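Local structure of coatomer subunit delta (Saccharomyces cerevisiae, 5FJZ) at residues A[76-79]-A[80-83]. The protein forms part of the COPI vesicle coat, which probably carries dilysine-tagged proteins from Golgi to ER, and binds the tethering protein Dsl1 through its mu-homology domain. Sequence-based numbering, arbitrary orientation.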
ATOM      1  N   ASN A  76     -20.753 -14.770   1.222  1.00 22.21           N
ATOM      2  CA  ASN A  76     -22.209 -14.858   1.045  1.00 28.23           C
ATOM      3  C   ASN A  76     -22.702 -15.808  -0.027  1.00 27.11           C
ATOM      4  O   ASN A  76     -23.904 -15.963  -0.205  1.00 27.14           O
ATOM      5  CB  ASN A  76     -22.849 -13.498   0.723  1.00 28.15           C
ATOM      6  CG  ASN A  76     -22.577 -12.446   1.792  1.00 33.15           C
ATOM      7  OD1 ASN A  76     -22.413 -11.251   1.503  1.00 34.57           O
ATOM      8  ND2 ASN A  76     -22.523 -12.877   3.015  1.00 34.24           N
ATOM      9  N   ILE A  77     -21.796 -16.443  -0.741  1.00 27.59           N
ATOM     10  CA  ILE A  77     -22.132 -17.325  -1.849  1.00 24.41           C
ATOM     11  C   ILE A  77     -22.007 -18.729  -1.238  1.00 20.68           C
ATOM     12  O   ILE A  77     -21.123 -19.021  -0.446  1.00 22.72           O
ATOM     13  CB  ILE A  77     -21.158 -17.135  -3.060  1.00 23.60           C
ATOM     14  CG1 ILE A  77     -21.371 -15.770  -3.679  1.00 24.37           C
ATOM     15  CG2 ILE A  77     -21.315 -18.228  -4.105  1.00 27.76           C
ATOM     16  CD1 ILE A  77     -22.732 -15.509  -4.285  1.00 23.04           C
ATOM     17  N   ASP A  78     -22.886 -19.604  -1.683  1.00 27.20           N
ATOM     18  CA  ASP A  78     -22.959 -21.009  -1.240  1.00 29.13           C
ATOM     19  C   ASP A  78     -21.889 -21.913  -1.944  1.00 28.10           C
ATOM     20  O   ASP A  78     -22.008 -22.219  -3.146  1.00 27.43           O
ATOM     21  CB  ASP A  78     -24.360 -21.505  -1.588  1.00 31.91           C
ATOM     22  CG  ASP A  78     -24.603 -22.980  -1.194  1.00 37.11           C
ATOM     23  OD1 ASP A  78     -23.705 -23.646  -0.659  1.00 33.66           O
ATOM     24  OD2 ASP A  78     -25.711 -23.456  -1.523  1.00 39.44           O
ATOM     25  N   LYS A  79     -20.830 -22.215  -1.206  1.00 28.37           N
ATOM     26  CA  LYS A  79     -19.694 -22.980  -1.735  1.00 31.53           C
ATOM     27  C   LYS A  79     -20.122 -24.357  -2.214  1.00 34.31           C
ATOM     28  O   LYS A  79     -19.698 -24.812  -3.286  1.00 26.48           O
ATOM     29  CB  LYS A  79     -18.600 -23.079  -0.674  1.00 28.85           C
ATOM     30  CG  LYS A  79     -17.317 -23.795  -1.087  1.00 32.66           C
ATOM     31  CD  LYS A  79     -16.921 -23.449  -2.540  1.00 39.58           C
ATOM     32  CE  LYS A  79     -15.679 -22.588  -2.654  1.00 42.90           C
ATOM     33  NZ  LYS A  79     -14.470 -23.394  -2.345  1.00 43.13           N
ATOM     34  N   GLN A  80     -21.023 -25.002  -1.462  1.00 41.14           N
ATOM     35  CA  GLN A  80     -21.448 -26.378  -1.826  1.00 35.24           C
ATOM     36  C   GLN A  80     -22.165 -26.432  -3.132  1.00 33.17           C
ATOM     37  O   GLN A  80     -21.877 -27.331  -3.939  1.00 34.06           O
ATOM     38  CB  GLN A  80     -22.336 -26.992  -0.734  1.00 39.26           C
ATOM     39  CG  GLN A  80     -21.688 -27.047   0.617  1.00 42.21           C
ATOM     40  CD  GLN A  80     -20.543 -28.022   0.560  1.00 49.52           C
ATOM     41  OE1 GLN A  80     -19.626 -27.761  -0.181  1.00 54.24           O
ATOM     42  NE2 GLN A  80     -20.604 -29.173   1.279  1.00 49.08           N
ATOM     43  N   SER A  81     -23.084 -25.496  -3.387  1.00 31.98           N
ATOM     44  CA  SER A  81     -23.738 -25.399  -4.711  1.00 34.88           C
ATOM     45  C   SER A  81     -22.770 -25.085  -5.882  1.00 30.48           C
ATOM     46  O   SER A  81     -22.987 -25.545  -6.997  1.00 29.63           O
ATOM     47  CB  SER A  81     -24.810 -24.326  -4.745  1.00 37.51           C
ATOM     48  OG  SER A  81     -25.850 -24.674  -3.875  1.00 50.04           O
ATOM     49  N   PHE A  82     -21.751 -24.289  -5.626  1.00 26.87           N
ATOM     50  CA  PHE A  82     -20.765 -24.032  -6.673  1.00 24.42           C
ATOM     51  C   PHE A  82     -20.005 -25.321  -7.056  1.00 26.93           C
ATOM     52  O   PHE A  82     -19.835 -25.703  -8.250  1.00 30.06           O
ATOM     53  CB  PHE A  82     -19.789 -22.957  -6.173  1.00 23.84           C
ATOM     54  CG  PHE A  82     -18.551 -22.898  -6.990  1.00 21.45           C
ATOM     55  CD1 PHE A  82     -18.577 -22.296  -8.254  1.00 24.93           C
ATOM     56  CD2 PHE A  82     -17.368 -23.411  -6.514  1.00 20.91           C
ATOM     57  CE1 PHE A  82     -17.409 -22.210  -9.016  1.00 21.48           C
ATOM     58  CE2 PHE A  82     -16.212 -23.325  -7.272  1.00 21.01           C
ATOM     59  CZ  PHE A  82     -16.255 -22.761  -8.523  1.00 20.96           C
ATOM     60  N   LEU A  83     -19.563 -26.009  -6.017  1.00 23.86           N
ATOM     61  CA  LEU A  83     -18.823 -27.261  -6.182  1.00 30.39           C
ATOM     62  C   LEU A  83     -19.685 -28.395  -6.767  1.00 34.31           C
ATOM     63  O   LEU A  83     -19.231 -29.128  -7.665  1.00 35.65           O
ATOM     64  CB  LEU A  83     -18.271 -27.718  -4.834  1.00 32.34           C
ATOM     65  CG  LEU A  83     -16.817 -27.536  -4.430  1.00 34.02           C
ATOM     66  CD1 LEU A  83     -16.074 -26.539  -5.283  1.00 35.90           C
ATOM     67  CD2 LEU A  83     -16.638 -27.299  -2.908  1.00 29.61           C
TER
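D78 caps the first turn of helix 79-85 by turning its carboxylate onto S81 and Q80. Its CG stands anti to the backbone N (chi1 180°), which sets the carboxylate beside D78's own carbonyl carbon, toward the N-H groups of Q80 and S81. D78 OD1 accepts a weak bond from S81 N at 3.4 Å, nearly straight at 168°. It takes a second weak bond from Q80 N, which is shorter but well bent. The other oxygen, D78 OD2, accepts from the hydroxyl S81 OG at 2.7 Å. That hydroxyl meets it from above the carboxylate plane, not within it. Three bonds, two of them weak, probably limit the rotation of the carboxylate. The negative charge probably also favours the positive end of the helix dipole. Replacing D78 by an alanine removes both oxygens and is likely to leave the N-H groups of Q80 and S81 without their cap and S81 OG without this partner.

This is an N-cap by aspartate, in the mu-homology domain, on the short helix that follows strand 72-73. It lies within the region that interacts with Dsl1, and N76 packs on an aromatic side chain of the bound peptide.

Backbone bonds continue the turn. F82 N donates to D78 O at 3.2 Å, and L83 N to K79 O at 3.0 Å.

The apolar contacts come from the chain of K79. K79 CD lies 4.0 Å from F82 CD2, and the two side chains run alongside each other in the same direction. The same K79 CD is 3.9 Å from L83 CD2. The lysine chain is bent at chi2, chi3 and chi4, and NZ makes a weak hydrogen bond to F71 O. F82 is buried and packs on T73, I88 and L107 of three strands.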